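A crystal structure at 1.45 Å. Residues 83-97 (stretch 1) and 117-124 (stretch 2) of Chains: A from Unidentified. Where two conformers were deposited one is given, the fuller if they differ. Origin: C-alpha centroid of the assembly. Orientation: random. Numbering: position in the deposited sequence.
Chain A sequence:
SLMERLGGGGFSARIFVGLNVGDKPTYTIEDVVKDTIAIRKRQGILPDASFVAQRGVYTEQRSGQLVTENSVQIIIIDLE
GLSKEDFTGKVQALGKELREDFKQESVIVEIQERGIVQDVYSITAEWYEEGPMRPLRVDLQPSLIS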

# COMPACT_ATOMS: atom_id res chain seq x y z
N SER A 83 19.88 7.44 -10.99
CA SER A 83 20.77 6.38 -10.56
C SER A 83 20.36 5.89 -9.18
O SER A 83 19.69 6.59 -8.41
CB SER A 83 22.21 6.89 -10.51
OG SER A 83 22.38 7.78 -9.40
N LYS A 84 20.79 4.69 -8.83
CA LYS A 84 20.52 4.09 -7.51
C LYS A 84 21.01 5.03 -6.40
O LYS A 84 20.26 5.27 -5.47
CB LYS A 84 21.20 2.73 -7.41
CG LYS A 84 20.95 1.97 -6.12
CD LYS A 84 21.55 0.58 -6.14
CE LYS A 84 20.67 -0.44 -5.46
NZ LYS A 84 21.44 -1.60 -4.98
N GLU A 85 22.24 5.55 -6.52
CA GLU A 85 22.81 6.41 -5.48
C GLU A 85 22.06 7.73 -5.38
O GLU A 85 21.81 8.23 -4.27
CB GLU A 85 24.30 6.63 -5.78
CG GLU A 85 24.93 7.83 -5.07
CD GLU A 85 26.41 7.99 -5.39
OE1 GLU A 85 27.05 7.01 -5.81
OE2 GLU A 85 26.94 9.12 -5.22
N ASP A 86 21.70 8.31 -6.52
CA ASP A 86 20.97 9.60 -6.56
C ASP A 86 19.58 9.41 -5.93
O ASP A 86 19.23 10.18 -5.05
CB ASP A 86 20.85 10.11 -7.98
CG ASP A 86 20.34 11.53 -8.04
OD1 ASP A 86 20.33 12.18 -7.00
OD2 ASP A 86 19.98 11.97 -9.12
N PHE A 87 18.82 8.42 -6.37
CA PHE A 87 17.50 8.19 -5.80
C PHE A 87 17.60 7.90 -4.31
O PHE A 87 16.83 8.45 -3.50
CB PHE A 87 16.83 7.04 -6.53
CG PHE A 87 15.44 6.74 -6.03
CD1 PHE A 87 14.37 7.50 -6.44
CD2 PHE A 87 15.21 5.72 -5.14
CE1 PHE A 87 13.10 7.26 -5.98
CE2 PHE A 87 13.92 5.45 -4.69
CZ PHE A 87 12.87 6.23 -5.11
N THR A 88 18.48 6.98 -3.93
CA THR A 88 18.59 6.59 -2.53
C THR A 88 18.95 7.78 -1.66
O THR A 88 18.37 7.98 -0.59
CB THR A 88 19.63 5.47 -2.39
OG1 THR A 88 19.19 4.30 -3.10
CG2 THR A 88 19.85 5.12 -0.93
N GLY A 89 19.91 8.59 -2.11
CA GLY A 89 20.31 9.73 -1.31
C GLY A 89 19.20 10.75 -1.14
O GLY A 89 19.03 11.32 -0.06
N LYS A 90 18.44 11.01 -2.21
CA LYS A 90 17.36 11.98 -2.11
C LYS A 90 16.23 11.47 -1.22
O LYS A 90 15.64 12.25 -0.46
CB LYS A 90 16.86 12.36 -3.51
CG LYS A 90 17.85 13.28 -4.25
CD LYS A 90 17.34 13.62 -5.63
CE LYS A 90 18.09 14.80 -6.24
NZ LYS A 90 19.56 14.70 -6.01
N VAL A 91 15.93 10.18 -1.27
CA VAL A 91 14.89 9.64 -0.40
C VAL A 91 15.35 9.65 1.05
O VAL A 91 14.57 9.97 1.96
CB VAL A 91 14.44 8.25 -0.87
CG1 VAL A 91 13.57 7.61 0.19
CG2 VAL A 91 13.72 8.38 -2.20
N GLN A 92 16.61 9.30 1.30
CA GLN A 92 17.15 9.34 2.66
C GLN A 92 17.08 10.75 3.22
O GLN A 92 16.69 10.97 4.37
CB GLN A 92 18.60 8.87 2.63
CG GLN A 92 18.77 7.37 2.51
CD GLN A 92 20.23 6.99 2.33
OE1 GLN A 92 21.02 7.75 1.77
NE2 GLN A 92 20.60 5.81 2.81
N ALA A 93 17.46 11.74 2.41
CA ALA A 93 17.43 13.12 2.88
C ALA A 93 16.01 13.57 3.15
O ALA A 93 15.76 14.31 4.11
CB ALA A 93 18.09 14.03 1.84
N LEU A 94 15.06 13.16 2.30
CA LEU A 94 13.66 13.47 2.55
C LEU A 94 13.19 12.89 3.87
O LEU A 94 12.55 13.57 4.68
CB LEU A 94 12.83 12.95 1.38
CG LEU A 94 11.30 12.99 1.54
CD1 LEU A 94 10.75 14.40 1.73
CD2 LEU A 94 10.66 12.33 0.32
N GLY A 95 13.48 11.60 4.11
CA GLY A 95 13.08 10.99 5.36
C GLY A 95 13.69 11.67 6.58
O GLY A 95 13.01 11.86 7.59
N LYS A 96 14.98 12.03 6.49
CA LYS A 96 15.63 12.69 7.61
C LYS A 96 15.00 14.05 7.89
O LYS A 96 14.79 14.41 9.05
CB LYS A 96 17.12 12.86 7.33
CG LYS A 96 17.90 11.59 7.48
CD LYS A 96 19.39 11.86 7.49
CE LYS A 96 20.09 10.95 8.50
NZ LYS A 96 21.14 11.63 9.33
N GLU A 97 14.64 14.79 6.85
CA GLU A 97 14.03 16.10 7.08
C GLU A 97 12.60 15.96 7.60
O GLU A 97 12.18 16.73 8.47
CB GLU A 97 14.09 16.97 5.84
CG GLU A 97 13.69 18.42 6.15
CD GLU A 97 14.63 19.12 7.13
OE1 GLU A 97 15.85 19.11 6.88
OE2 GLU A 97 14.15 19.69 8.15
N VAL A 117 13.41 -5.26 -2.17
CA VAL A 117 13.88 -4.32 -1.16
C VAL A 117 15.40 -4.31 -1.13
O VAL A 117 16.05 -5.35 -0.92
CB VAL A 117 13.31 -4.65 0.23
CG1 VAL A 117 13.89 -3.72 1.25
CG2 VAL A 117 11.80 -4.55 0.21
N GLN A 118 15.98 -3.13 -1.34
CA GLN A 118 17.41 -2.92 -1.26
C GLN A 118 17.85 -2.57 0.15
O GLN A 118 18.92 -2.99 0.59
CB GLN A 118 17.81 -1.80 -2.22
CG GLN A 118 17.40 -2.08 -3.64
CD GLN A 118 17.99 -3.37 -4.15
OE1 GLN A 118 19.22 -3.51 -4.24
NE2 GLN A 118 17.14 -4.34 -4.45
N ASP A 119 17.03 -1.80 0.87
CA ASP A 119 17.36 -1.33 2.20
C ASP A 119 16.06 -0.97 2.92
O ASP A 119 15.15 -0.40 2.31
CB ASP A 119 18.24 -0.06 2.17
CG ASP A 119 19.34 -0.08 1.08
OD1 ASP A 119 20.45 -0.60 1.36
OD2 ASP A 119 19.12 0.51 -0.02
N VAL A 120 15.99 -1.28 4.21
CA VAL A 120 14.99 -0.71 5.10
C VAL A 120 15.78 0.01 6.18
O VAL A 120 16.69 -0.58 6.78
CB VAL A 120 14.08 -1.76 5.75
CG1 VAL A 120 13.09 -1.09 6.68
CG2 VAL A 120 13.34 -2.52 4.73
N TYR A 121 15.46 1.27 6.40
CA TYR A 121 16.15 2.11 7.36
C TYR A 121 15.15 2.59 8.39
O TYR A 121 14.02 2.95 8.05
CB TYR A 121 16.73 3.39 6.71
CG TYR A 121 17.63 3.16 5.53
CD1 TYR A 121 18.96 2.84 5.72
CD2 TYR A 121 17.15 3.26 4.24
CE1 TYR A 121 19.80 2.62 4.64
CE2 TYR A 121 17.97 3.02 3.16
CZ TYR A 121 19.31 2.71 3.35
OH TYR A 121 20.15 2.48 2.29
N SER A 122 15.58 2.63 9.65
CA SER A 122 14.89 3.41 10.69
C SER A 122 15.73 4.66 10.94
O SER A 122 16.90 4.53 11.30
CB SER A 122 14.68 2.58 11.98
OG SER A 122 13.80 3.27 12.86
N ILE A 123 15.15 5.82 10.70
CA ILE A 123 15.84 7.07 10.90
C ILE A 123 15.44 7.53 12.28
O ILE A 123 14.28 7.88 12.51
CB ILE A 123 15.47 8.11 9.84
CG1 ILE A 123 15.86 7.63 8.46
CG2 ILE A 123 16.16 9.43 10.19
CD1 ILE A 123 15.33 8.51 7.33
N THR A 124 16.38 7.49 13.23
CA THR A 124 16.06 7.59 14.64
C THR A 124 16.66 8.84 15.23
O THR A 124 17.85 9.13 15.02
CB THR A 124 16.55 6.34 15.37
OG1 THR A 124 15.93 5.20 14.77
CG2 THR A 124 16.18 6.40 16.82
O HOH W 1 19.72 1.65 -2.31

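The most unusual feature of this contact is the bare backbone of Gly 95, against which the tip of Ile 123 is packed: Ile 123 CD1 lies 3.6 Å from Gly 95 C and 3.6 Å from Lys 96 N. A side chain on Gly 95 would point toward the strand, and an ideally placed CB would sit 2.9 Å from Ile 123 CD1, a clash, so the close fit depends on the missing methyl. Ile 123 (chi1 m, chi2 t) has the largest area covered by the other stretch, 77 Å², and its CD1 also reaches to 4.1 Å from Gln 92 O. That carbonyl is already engaged one turn along the helix by Lys 96 N (N to Gln 92 O, 2.9 Å), so the methyl packs beside a carbonyl and an amide already paired with each other. Lys 96 flanks the same residue, with its CG 3.9 Å from Ile 123 CG2, while its NZ is hydrogen-bonded elsewhere in the structure.

The helix, 84-97, and the strand, 117-124, run in broadly the same direction at 36°, and their axes approach to 9.2 Å. The spacing is uneven: Thr 88 CA and Asp 119 CA are 9.3 Å apart, whereas Lys 96 CA and Ile 123 CA are 6.5 Å apart. Longer side chains and a water bridge the wider end. From Asp 119 on, the CA-to-CB bonds of Asp 119, Tyr 121 and Ile 123 point toward the helix, and Val 120 and Ser 122 between them are out of reach; Gln 118, just before, also points toward it.

At the helix start, Lys 84 NZ donates to Gln 118 OE1 at 3.0 Å, a direct hydrogen bond between the stretches. Next along, water 1 donates to both Thr 88 OG1 (2.8 Å) and Asp 119 OD2 (2.6 Å), linking two side chains that do not touch directly. Thr 88 OG1 in turn donates to Lys 84 O at 2.8 Å, so the hydroxyl ties the water to the helix backbone.

Tyr 121 fills the middle of the contact. Its OH is 4.2 Å from Thr 88 CG2 and 3.4 Å from Gln 92 NE2; the amide lies oblique to the ring. The CA-to-CB bond of Gln 92 points sideways, yet with chi1 m and chi2 t the end of its side chain comes nearer the strand.

Away from the strand, side chains add to the helix's own backbone bonds. Ser 83 OG caps the N terminus by accepting from Asp 86 N at 3.0 Å, and Lys 90 NZ forms a salt bridge with Asp 86 OD1 at 2.8 Å.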